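Threonine synthase (Brucella melitensis bv. 1, PDB 4F4F) probably catalyses the pyridoxal-phosphate-dependent conversion of O-phospho-L-homoserine and water to L-threonine and phosphate, the last step of threonine biosynthesis. Local coordinates at residues K54-V59 with A92-V97; V59-L64 with R79-A84; S292-L295 with A299-M302; R303-T308 with D314-S319; A374-S379 with G395-R400. One frame throughout, in Å; residues are numbered along the deposited sequence.

Interaction 1: K54-V59 with A92-V97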
# COMPACT_ATOMS: atom_id res chain seq x y z
N LYS A 54 -18.20 -16.14 5.31
CA LYS A 54 -18.64 -14.95 4.58
C LYS A 54 -17.67 -14.67 3.42
O LYS A 54 -16.46 -14.92 3.53
CB LYS A 54 -18.69 -13.74 5.52
N SER A 55 -18.20 -14.05 2.39
CA SER A 55 -17.41 -13.64 1.23
C SER A 55 -16.41 -12.57 1.64
O SER A 55 -16.56 -11.93 2.70
CB SER A 55 -18.34 -13.09 0.15
OG SER A 55 -18.79 -11.81 0.50
N TYR A 56 -15.39 -12.36 0.80
CA TYR A 56 -14.42 -11.27 1.01
C TYR A 56 -15.15 -9.95 1.18
O TYR A 56 -14.85 -9.19 2.09
CB TYR A 56 -13.40 -11.16 -0.16
CG TYR A 56 -12.31 -10.17 0.12
CD1 TYR A 56 -12.48 -8.82 -0.14
CD2 TYR A 56 -11.11 -10.57 0.69
CE1 TYR A 56 -11.50 -7.89 0.13
CE2 TYR A 56 -10.11 -9.65 0.95
CZ TYR A 56 -10.29 -8.31 0.69
OH TYR A 56 -9.30 -7.40 0.99
N VAL A 57 -16.11 -9.67 0.29
CA VAL A 57 -16.88 -8.44 0.36
C VAL A 57 -17.63 -8.33 1.69
O VAL A 57 -17.61 -7.31 2.30
CB VAL A 57 -17.83 -8.32 -0.84
CG1 VAL A 57 -18.88 -7.22 -0.65
CG2 VAL A 57 -17.01 -8.10 -2.10
N GLU A 58 -18.27 -9.40 2.13
CA GLU A 58 -19.00 -9.35 3.39
C GLU A 58 -18.09 -9.12 4.59
O GLU A 58 -18.46 -8.41 5.52
CB GLU A 58 -19.79 -10.64 3.58
CG GLU A 58 -20.97 -10.78 2.65
CD GLU A 58 -21.56 -12.19 2.71
OE1 GLU A 58 -20.81 -13.18 2.81
OE2 GLU A 58 -22.77 -12.31 2.63
N VAL A 59 -16.89 -9.71 4.58
CA VAL A 59 -15.96 -9.49 5.66
C VAL A 59 -15.48 -8.04 5.64
O VAL A 59 -15.36 -7.41 6.68
CB VAL A 59 -14.77 -10.47 5.60
CG1 VAL A 59 -13.69 -10.11 6.62
CG2 VAL A 59 -15.26 -11.91 5.84
N ALA A 92 -12.17 -15.65 -4.36
CA ALA A 92 -11.78 -15.33 -2.98
C ALA A 92 -11.20 -13.93 -2.80
O ALA A 92 -10.92 -13.53 -1.65
CB ALA A 92 -10.76 -16.35 -2.48
N VAL A 93 -10.94 -13.24 -3.91
CA VAL A 93 -10.30 -11.91 -3.95
C VAL A 93 -8.81 -12.03 -3.62
O VAL A 93 -7.99 -11.73 -4.48
CB VAL A 93 -11.01 -10.82 -3.10
CG1 VAL A 93 -10.35 -9.44 -3.27
CG2 VAL A 93 -12.50 -10.76 -3.49
N CYS A 94 -8.47 -12.46 -2.40
CA CYS A 94 -7.11 -12.68 -1.94
C CYS A 94 -6.96 -14.13 -1.43
O CYS A 94 -7.19 -14.40 -0.25
CB CYS A 94 -6.79 -11.70 -0.81
SG CYS A 94 -6.89 -9.94 -1.27
N PRO A 95 -6.60 -15.06 -2.31
CA PRO A 95 -6.61 -16.49 -1.90
C PRO A 95 -5.30 -16.94 -1.27
O PRO A 95 -4.25 -16.36 -1.56
CB PRO A 95 -6.79 -17.21 -3.20
CG PRO A 95 -6.11 -16.32 -4.20
CD PRO A 95 -6.38 -14.91 -3.75
N LEU A 96 -5.37 -17.95 -0.41
CA LEU A 96 -4.16 -18.63 0.11
C LEU A 96 -3.72 -19.77 -0.82
O LEU A 96 -4.55 -20.47 -1.40
CB LEU A 96 -4.42 -19.17 1.51
CG LEU A 96 -4.66 -18.16 2.63
CD1 LEU A 96 -5.25 -18.87 3.88
CD2 LEU A 96 -3.39 -17.39 2.99
N VAL A 97 -2.40 -19.96 -0.94
CA VAL A 97 -1.82 -21.14 -1.57
C VAL A 97 -0.84 -21.70 -0.54
O VAL A 97 0.02 -20.98 -0.07
CB VAL A 97 -1.10 -20.77 -2.89
CG1 VAL A 97 -0.33 -22.00 -3.44
CG2 VAL A 97 -2.12 -20.25 -3.90
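Y56, in the first turn of helix 56-64, meets V93 and C94 of the loop that leads into strand 96-100, and S55 just ahead of it fixes where that helix starts. S55 is the N-cap: its OG accepts from E58 N at 3.0 Å, and E58 answers by taking S55 N on OE1 at 2.8 Å, through the anti lone pair of that oxygen. The two bonds make a capping box. Next comes Y56, whose ring carries the contact. With CG anti to the backbone N (chi1 -173°), the ring swings out to the loop and lies crosswise under V93. V93 CG1 sits over the middle of one face, 3.8 Å from the ring centroid and only 9° off the normal, a CH-pi contact. The other methyl, V93 CG2, packs on Y56 CB at 3.5 Å. C94 SG comes in obliquely, nearest Y56 CE2 at 3.9 Å, a sulfur-aromatic contact. Y85 of helix 74-86 meets the same ring edge-to-face, while V237 and T241 of helix 236-245 also touch Y56. Further on, V57 and E58 turn from the loop, V57 packing on helix 74-86. No hydrogen bond crosses between 54-59 and 92-97, so dispersion and weak CH-pi and sulfur-aromatic attraction join them, while the polar bonds of 54-59 stay within the helix start.

Interaction 2: V59-L64 with R79-A84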
# COMPACT_ATOMS: atom_id res chain seq x y z
N VAL A 59 -16.89 -9.71 4.58
CA VAL A 59 -15.96 -9.49 5.66
C VAL A 59 -15.48 -8.04 5.64
O VAL A 59 -15.36 -7.41 6.68
CB VAL A 59 -14.77 -10.47 5.60
CG1 VAL A 59 -13.69 -10.11 6.62
CG2 VAL A 59 -15.26 -11.91 5.84
N ALA A 60 -15.20 -7.55 4.45
CA ALA A 60 -14.79 -6.16 4.24
C ALA A 60 -15.84 -5.17 4.81
O ALA A 60 -15.51 -4.23 5.50
CB ALA A 60 -14.53 -5.90 2.76
N LEU A 61 -17.10 -5.44 4.57
CA LEU A 61 -18.15 -4.55 5.08
C LEU A 61 -18.18 -4.58 6.61
O LEU A 61 -18.27 -3.53 7.25
CB LEU A 61 -19.49 -4.92 4.47
CG LEU A 61 -19.67 -4.61 2.99
CD1 LEU A 61 -20.90 -5.32 2.46
CD2 LEU A 61 -19.75 -3.12 2.75
N ALA A 62 -18.06 -5.77 7.19
CA ALA A 62 -18.02 -5.91 8.64
C ALA A 62 -16.83 -5.17 9.23
O ALA A 62 -17.00 -4.42 10.21
CB ALA A 62 -18.01 -7.39 9.06
N VAL A 63 -15.65 -5.34 8.64
CA VAL A 63 -14.39 -4.85 9.22
C VAL A 63 -14.21 -3.33 9.01
O VAL A 63 -13.74 -2.60 9.90
CB VAL A 63 -13.22 -5.76 8.67
CG1 VAL A 63 -11.84 -5.17 8.78
CG2 VAL A 63 -13.33 -7.12 9.37
N LEU A 64 -14.60 -2.85 7.84
CA LEU A 64 -14.40 -1.46 7.46
C LEU A 64 -15.50 -0.47 7.88
O LEU A 64 -15.19 0.71 8.12
CB LEU A 64 -14.15 -1.34 5.94
CG LEU A 64 -12.97 -2.14 5.43
CD1 LEU A 64 -12.78 -1.93 3.95
CD2 LEU A 64 -11.66 -1.85 6.19
N ARG A 79 -22.15 -1.10 -2.36
CA ARG A 79 -22.09 -1.13 -3.79
C ARG A 79 -20.61 -0.93 -4.08
O ARG A 79 -20.04 -1.62 -4.87
CB ARG A 79 -22.92 0.01 -4.32
CG ARG A 79 -22.94 0.25 -5.81
CD ARG A 79 -23.71 1.56 -6.03
NE ARG A 79 -22.83 2.73 -6.21
CZ ARG A 79 -22.18 3.44 -5.27
NH1 ARG A 79 -21.43 4.47 -5.65
NH2 ARG A 79 -22.21 3.16 -3.97
N MET A 80 -19.98 0.01 -3.39
CA MET A 80 -18.64 0.40 -3.78
C MET A 80 -17.60 -0.68 -3.38
O MET A 80 -16.67 -0.95 -4.12
CB MET A 80 -18.31 1.80 -3.25
CG MET A 80 -18.10 1.92 -1.75
SD MET A 80 -17.83 3.67 -1.29
CE MET A 80 -19.37 4.50 -1.60
N VAL A 81 -17.83 -1.36 -2.25
CA VAL A 81 -16.97 -2.49 -1.84
C VAL A 81 -17.15 -3.65 -2.84
O VAL A 81 -16.19 -4.21 -3.34
CB VAL A 81 -17.23 -2.91 -0.38
CG1 VAL A 81 -16.45 -4.17 -0.04
CG2 VAL A 81 -16.86 -1.81 0.60
N ARG A 82 -18.41 -3.92 -3.22
CA ARG A 82 -18.70 -4.98 -4.20
C ARG A 82 -18.03 -4.66 -5.53
O ARG A 82 -17.43 -5.53 -6.14
CB ARG A 82 -20.23 -5.11 -4.40
CG ARG A 82 -20.76 -6.32 -5.15
CD ARG A 82 -22.23 -6.69 -4.77
NE ARG A 82 -22.48 -6.80 -3.30
CZ ARG A 82 -22.12 -7.83 -2.49
NH1 ARG A 82 -22.38 -7.78 -1.17
NH2 ARG A 82 -21.50 -8.93 -2.94
N GLU A 83 -18.13 -3.41 -5.97
CA GLU A 83 -17.54 -3.00 -7.26
C GLU A 83 -16.00 -3.01 -7.22
O GLU A 83 -15.36 -3.50 -8.15
CB GLU A 83 -18.10 -1.65 -7.71
CG GLU A 83 -19.58 -1.78 -8.08
CD GLU A 83 -20.25 -0.49 -8.52
OE1 GLU A 83 -19.63 0.59 -8.39
OE2 GLU A 83 -21.43 -0.59 -8.96
N ALA A 84 -15.42 -2.52 -6.13
CA ALA A 84 -14.00 -2.55 -5.94
C ALA A 84 -13.41 -3.96 -6.12
O ALA A 84 -12.43 -4.17 -6.87
CB ALA A 84 -13.61 -1.97 -4.56
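V81 of helix 74-86 wedges its two methyls against A60 and L61, neighbours on helix 56-64. From its CA, which lies 7.3 Å from that of L61, the V81 side chain sets out toward the other helix. CB itself already touches, 4.0 Å from L61 CD2. CG1, anti to the backbone N (chi1 174°), reaches A60 CB at 3.8 Å. CG2, the branch beside the backbone N, takes the other neighbour and lies 3.8 Å from L61 CD2. The L61 side chain leaves its backbone at an angle to the facing helix and then bends back; the two side chains run past each other in opposite senses, L61 bringing CD2 to V81. Around the pair, L61 also packs on F77 and E78 one turn earlier in helix 74-86, and A60 rests on V237 of helix 236-245. Next to V81, R82 NH1 forms a salt bridge with E78 of its own helix. Across the two segments the touching atoms are all methyl or methine carbon, with no hydrogen bond or ion pair between them: these helices are held here by burial of apolar surface, V81's two methyls packing on A60 CB and L61 CD2.

Interaction 3: S292-L295 with A299-M302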
# COMPACT_ATOMS: atom_id res chain seq x y z
N SER A 292 14.77 -3.10 9.60
CA SER A 292 15.47 -4.18 10.27
C SER A 292 16.52 -3.61 11.25
O SER A 292 16.57 -4.01 12.41
CB SER A 292 16.13 -5.10 9.22
OG SER A 292 16.77 -6.18 9.86
N ARG A 293 17.33 -2.65 10.81
CA ARG A 293 18.30 -2.03 11.69
C ARG A 293 17.63 -1.35 12.88
O ARG A 293 18.18 -1.35 13.99
CB ARG A 293 19.17 -1.02 10.96
CG ARG A 293 20.08 -1.68 9.92
CD ARG A 293 20.95 -0.66 9.20
NE ARG A 293 20.28 0.13 8.14
CZ ARG A 293 19.96 1.43 8.22
NH1 ARG A 293 20.15 2.10 9.35
NH2 ARG A 293 19.42 2.04 7.18
N THR A 294 16.47 -0.77 12.64
CA THR A 294 15.72 -0.12 13.71
C THR A 294 15.29 -1.12 14.75
O THR A 294 15.45 -0.88 15.94
CB THR A 294 14.47 0.66 13.18
OG1 THR A 294 14.92 1.72 12.33
CG2 THR A 294 13.68 1.25 14.35
N LEU A 295 14.73 -2.25 14.34
CA LEU A 295 14.34 -3.25 15.34
C LEU A 295 15.57 -3.81 16.10
O LEU A 295 15.48 -4.13 17.29
CB LEU A 295 13.51 -4.40 14.73
CG LEU A 295 11.98 -4.23 14.54
CD1 LEU A 295 11.28 -4.64 15.84
CD2 LEU A 295 11.56 -2.83 14.08
N ALA A 299 17.94 2.44 16.24
CA ALA A 299 18.53 3.57 15.51
C ALA A 299 17.89 3.58 14.12
O ALA A 299 18.22 2.77 13.23
CB ALA A 299 20.04 3.41 15.40
N TYR A 300 16.91 4.46 13.95
CA TYR A 300 16.29 4.64 12.65
C TYR A 300 17.12 5.66 11.94
O TYR A 300 16.96 6.87 12.18
CB TYR A 300 14.88 5.14 12.84
CG TYR A 300 14.04 5.31 11.60
CD1 TYR A 300 13.29 4.25 11.10
CD2 TYR A 300 13.90 6.55 10.99
CE1 TYR A 300 12.46 4.42 10.00
CE2 TYR A 300 13.08 6.73 9.89
CZ TYR A 300 12.35 5.66 9.41
OH TYR A 300 11.50 5.84 8.33
N GLU A 301 18.04 5.18 11.10
CA GLU A 301 19.07 6.01 10.51
C GLU A 301 19.09 5.86 9.02
O GLU A 301 19.25 4.76 8.50
CB GLU A 301 20.44 5.63 11.08
CG GLU A 301 20.69 6.18 12.48
CD GLU A 301 22.11 5.95 12.96
OE1 GLU A 301 22.32 5.93 14.20
OE2 GLU A 301 23.01 5.78 12.10
N MET A 302 18.95 6.98 8.32
CA MET A 302 18.91 6.95 6.87
C MET A 302 20.29 6.58 6.32
O MET A 302 21.30 7.05 6.80
CB MET A 302 18.52 8.30 6.34
CG MET A 302 17.12 8.72 6.77
SD MET A 302 16.84 10.43 6.33
CE MET A 302 16.89 10.27 4.54
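R293 and T294, successive residues of helix 290-297, face strand 299-301 with different groups: one sends a flat cation to a carbonyl, the other sets a hydroxyl against a ring edge. The arginine chain bends at CG-CD (chi3 -78°), which brings its guanidinium round end-on to E301 O. Both terminal nitrogens grip that single oxygen, NH1 at 2.9 Å and NH2 at 3.0 Å, and the oxygen lies within 2° of the guanidinium plane. NH1 comes in on a lone pair in the carbonyl plane, whereas NH2 approaches nearly along the C=O axis (176°). The remaining nitrogen, NE, forms a salt bridge with D289, which helps hold the group's rotation. T294 and Y300 cross obliquely. T294 OG1 stands at the ring edge, near its plane, 3.3 Å from Y300 CD1 and 3.2 Å from Y300 CA; its hydrogen bond goes back to I290 O in its own helix. The tyrosine ring meets F349 and F321, and its OH bonds to S318 N. A helix thus turns straight back into a short strand, which pairs antiparallel with 348-350 in a separate two-stranded sheet, the Y300 side chain about 11 Å from the cofactor.

Interaction 4: R303-T308 with D314-S319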
# COMPACT_ATOMS: atom_id res chain seq x y z
N ARG A 303 20.32 5.74 5.30
CA ARG A 303 21.55 5.40 4.59
C ARG A 303 21.23 5.51 3.11
O ARG A 303 20.07 5.74 2.72
CB ARG A 303 22.03 4.00 4.98
CG ARG A 303 22.47 3.84 6.43
CD ARG A 303 22.89 2.40 6.69
NE ARG A 303 23.51 2.16 8.01
CZ ARG A 303 23.98 0.98 8.42
NH1 ARG A 303 23.89 -0.10 7.64
NH2 ARG A 303 24.52 0.85 9.62
N GLY A 304 22.25 5.36 2.27
CA GLY A 304 22.07 5.50 0.82
C GLY A 304 21.12 4.43 0.32
O GLY A 304 21.07 3.35 0.90
N VAL A 305 20.35 4.73 -0.72
CA VAL A 305 19.39 3.78 -1.27
C VAL A 305 20.10 2.86 -2.27
O VAL A 305 20.75 3.35 -3.18
CB VAL A 305 18.25 4.53 -1.98
CG1 VAL A 305 17.28 3.56 -2.63
CG2 VAL A 305 17.54 5.45 -0.99
N ALA A 306 20.02 1.55 -2.07
CA ALA A 306 20.53 0.57 -3.06
C ALA A 306 19.42 0.17 -4.03
O ALA A 306 18.27 0.04 -3.65
CB ALA A 306 21.09 -0.67 -2.35
N GLN A 307 19.76 0.03 -5.31
CA GLN A 307 18.80 -0.51 -6.27
C GLN A 307 18.91 -2.03 -6.13
O GLN A 307 20.01 -2.56 -6.05
CB GLN A 307 19.09 -0.06 -7.70
CG GLN A 307 18.31 1.17 -8.13
CD GLN A 307 18.72 2.42 -7.39
OE1 GLN A 307 19.86 2.90 -7.52
NE2 GLN A 307 17.79 2.98 -6.60
N THR A 308 17.77 -2.69 -6.06
CA THR A 308 17.68 -4.12 -5.81
C THR A 308 16.75 -4.72 -6.85
O THR A 308 16.31 -4.02 -7.77
CB THR A 308 17.10 -4.42 -4.40
OG1 THR A 308 15.72 -4.04 -4.37
CG2 THR A 308 17.90 -3.70 -3.26
N ASP A 314 12.53 -0.39 -2.26
CA ASP A 314 13.77 0.37 -2.24
C ASP A 314 13.51 1.72 -1.58
O ASP A 314 13.34 2.74 -2.26
CB ASP A 314 14.34 0.51 -3.65
CG ASP A 314 15.02 -0.79 -4.17
OD1 ASP A 314 15.18 -1.76 -3.41
OD2 ASP A 314 15.41 -0.82 -5.36
N ILE A 315 13.43 1.71 -0.25
CA ILE A 315 13.09 2.90 0.54
C ILE A 315 14.27 3.41 1.32
O ILE A 315 15.06 2.61 1.86
CB ILE A 315 11.95 2.65 1.56
CG1 ILE A 315 12.25 1.43 2.48
CG2 ILE A 315 10.62 2.49 0.83
CD1 ILE A 315 11.56 1.47 3.85
N GLN A 316 14.39 4.73 1.42
CA GLN A 316 15.34 5.37 2.33
C GLN A 316 14.72 5.49 3.74
O GLN A 316 15.35 5.20 4.75
CB GLN A 316 15.76 6.74 1.81
CG GLN A 316 16.88 7.35 2.64
CD GLN A 316 17.63 8.44 1.90
OE1 GLN A 316 17.08 9.49 1.57
NE2 GLN A 316 18.90 8.19 1.64
N ILE A 317 13.46 5.93 3.76
CA ILE A 317 12.65 6.01 4.99
C ILE A 317 11.29 5.35 4.75
O ILE A 317 10.87 5.16 3.62
CB ILE A 317 12.44 7.47 5.46
CG1 ILE A 317 11.73 8.31 4.38
CG2 ILE A 317 13.75 8.13 5.89
CD1 ILE A 317 11.40 9.74 4.83
N SER A 318 10.61 4.99 5.82
CA SER A 318 9.37 4.26 5.70
C SER A 318 8.21 5.20 6.11
O SER A 318 8.03 5.49 7.29
CB SER A 318 9.44 3.03 6.58
OG SER A 318 8.33 2.21 6.40
N SER A 319 7.42 5.61 5.13
CA SER A 319 6.50 6.74 5.32
C SER A 319 5.45 6.52 6.44
O SER A 319 5.09 7.46 7.14
CB SER A 319 5.82 7.09 4.00
OG SER A 319 4.83 6.11 3.69
O HOH W 1 17.88 4.16 4.81
O HOH W 2 14.96 1.17 -6.87
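Two irregular stretches of one loop run alongside each other, with V305 and Q316 CA atoms 5.6 Å apart and those of Q307 and D314 6.5 Å apart. Side chains of the later segment bind the earlier one. The D314 carboxylate spans T308: OD1 receives the T308 hydroxyl OG1 on its syn lone pair, a bond modelled short at 2.5 Å, and OD2 takes T308 N at 3.1 Å, tilted 23° from the carboxylate plane. The T308 rotation (chi1 69°) turns the hydroxyl to OD1 while N meets OD2, presenting two donors to one carboxylate; OG1 also bonds to S310 N. A water donates to D314 OD2 and has a weak bond from Q307 NE2. This gathering of donors probably stabilises a negative carboxylate. At the other end, the extended Q316 chain carries NE2 to R303 O at 2.9 Å; the bond is straight (172°), but the amide comes from above the carbonyl plane. A second water joins R303 N to Q316 O. Between these polar ends V305 crosses Q316 at about a right angle, CG2 on Q316 CB at 3.6 Å. S319 N bonds to N261 OD1. The whole is a loop tied by side-chain bonds, bordering the cofactor site of a fold type II PLP enzyme, the class to which threonine synthases belong, with the I315 side chain about 6 Å from the cofactor.

Interaction 5: A374-S379 with G395-R400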
# COMPACT_ATOMS: atom_id res chain seq x y z
N ALA A 374 16.88 -14.40 -4.84
CA ALA A 374 16.92 -15.29 -6.01
C ALA A 374 16.89 -16.78 -5.59
O ALA A 374 16.22 -17.60 -6.22
CB ALA A 374 18.13 -15.00 -6.88
N ALA A 375 17.67 -17.11 -4.56
CA ALA A 375 17.80 -18.48 -4.09
C ALA A 375 16.42 -18.98 -3.61
O ALA A 375 16.05 -20.11 -3.88
CB ALA A 375 18.85 -18.58 -2.98
N THR A 376 15.68 -18.12 -2.92
CA THR A 376 14.32 -18.42 -2.46
C THR A 376 13.37 -18.64 -3.63
O THR A 376 12.62 -19.63 -3.64
CB THR A 376 13.80 -17.30 -1.56
OG1 THR A 376 14.79 -17.04 -0.54
CG2 THR A 376 12.46 -17.67 -0.92
N ILE A 377 13.41 -17.80 -4.65
CA ILE A 377 12.55 -18.06 -5.85
C ILE A 377 12.85 -19.45 -6.42
O ILE A 377 11.96 -20.24 -6.68
CB ILE A 377 12.69 -16.99 -6.97
CG1 ILE A 377 12.24 -15.59 -6.47
CG2 ILE A 377 11.89 -17.42 -8.20
CD1 ILE A 377 12.60 -14.45 -7.41
N GLU A 378 14.13 -19.75 -6.60
CA GLU A 378 14.51 -21.01 -7.22
C GLU A 378 14.12 -22.22 -6.35
O GLU A 378 13.58 -23.17 -6.89
CB GLU A 378 16.00 -21.01 -7.56
CG GLU A 378 16.38 -22.09 -8.55
CD GLU A 378 16.61 -23.43 -7.89
OE1 GLU A 378 16.82 -23.47 -6.66
OE2 GLU A 378 16.60 -24.45 -8.61
N SER A 379 14.34 -22.16 -5.03
CA SER A 379 13.99 -23.30 -4.17
C SER A 379 12.49 -23.53 -4.08
O SER A 379 12.07 -24.66 -4.15
CB SER A 379 14.58 -23.25 -2.74
OG SER A 379 14.03 -22.21 -2.00
N GLY A 395 9.57 -11.90 1.47
CA GLY A 395 8.67 -12.38 2.50
C GLY A 395 8.87 -13.82 2.93
O GLY A 395 8.89 -14.11 4.13
N VAL A 396 8.99 -14.73 1.98
CA VAL A 396 9.17 -16.16 2.31
C VAL A 396 10.51 -16.39 3.00
O VAL A 396 10.58 -17.01 4.05
CB VAL A 396 9.01 -17.09 1.08
CG1 VAL A 396 9.32 -18.53 1.45
CG2 VAL A 396 7.61 -16.99 0.49
N LYS A 397 11.58 -15.85 2.45
CA LYS A 397 12.90 -15.99 3.08
C LYS A 397 12.87 -15.54 4.57
O LYS A 397 13.34 -16.27 5.48
CB LYS A 397 13.94 -15.17 2.30
CG LYS A 397 15.36 -15.35 2.78
CD LYS A 397 15.80 -14.43 3.90
CE LYS A 397 17.32 -14.49 4.05
NZ LYS A 397 17.82 -13.54 5.09
N VAL A 398 12.37 -14.34 4.80
CA VAL A 398 12.40 -13.76 6.14
C VAL A 398 11.43 -14.50 7.08
O VAL A 398 11.72 -14.72 8.26
CB VAL A 398 12.07 -12.24 6.09
CG1 VAL A 398 11.87 -11.64 7.49
CG2 VAL A 398 13.15 -11.48 5.32
N ALA A 399 10.25 -14.87 6.55
CA ALA A 399 9.27 -15.66 7.32
C ALA A 399 9.95 -16.92 7.85
O ALA A 399 9.81 -17.24 9.01
CB ALA A 399 8.08 -16.05 6.46
N ARG A 400 10.72 -17.61 7.01
CA ARG A 400 11.34 -18.87 7.43
C ARG A 400 12.48 -18.67 8.42
O ARG A 400 12.71 -19.50 9.26
CB ARG A 400 11.81 -19.67 6.20
CG ARG A 400 10.65 -20.10 5.33
CD ARG A 400 11.08 -20.72 4.01
NE ARG A 400 9.94 -21.26 3.28
CZ ARG A 400 10.00 -21.97 2.15
NH1 ARG A 400 11.15 -22.21 1.56
NH2 ARG A 400 8.90 -22.44 1.59
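Consecutive helices 370-384 and 390-402 pack as a helix pair through one small side chain, T376, set against V396 and K397. The CA atoms of T376 and K397 are 6.2 Å apart, close for two helices, and the threonine meets the other helix with both branches. Its methyl CG2, anti to the backbone N (chi1 -51° for the hydroxyl), points to the V396 side: it lies 4.0 Å from V396 CG1 and 3.9 Å from the backbone N of K397. The hydroxyl branch goes to the lysine, OG1 standing 3.5 Å from K397 CB and 3.8 Å from K397 CG. That is a touch on aliphatic carbon, not a hydrogen bond; OG1 bonds instead to E372 O, one turn earlier in its own helix, which satisfies this buried hydroxyl. K397 crosses T376 at about a right angle and then bends at CB-CG (chi2 -87°), leading its amino end off to R367 O and to a salt bridge with E401. Only the base of the lysine therefore serves the helix contact, and its amino group is bound elsewhere. One helix turn on, V396 CG1 stands over one face of the R400 guanidinium, toward its rim, and R400 pairs with E103. Away from T376, V396 and A399 lean on V411 of strand 409-413 and V398 on I282 and A284 of strand 278-285, so helix 390-402 sits between the six-stranded mixed sheet and helix 370-384, whose I377 in turn touches helix 421-428.

Along the chain, interaction 2 is nested inside the loop closed by interaction 1, then interactions 3, 4 and 5 follow in series. Interactions 1 and 2 share V59 and helix 56-64, their centres 11 Å apart, and V57 touches R82 between them. Interactions 3 and 4, 12 Å apart between centres, meet where R293 packs on R303, and lie across the chain's centre from the first pair, 32 to 36 Å away. Interaction 5 stands apart, 21 to 33 Å from the others by centres. The mixed sheet relates 1 and 5, since strand 96-100 belongs to it and helix 390-402 packs on it. Interaction 4 comes nearest the cofactor, so a loop borders the PLP site while the helix pairs of 2 and 5 pack farther off.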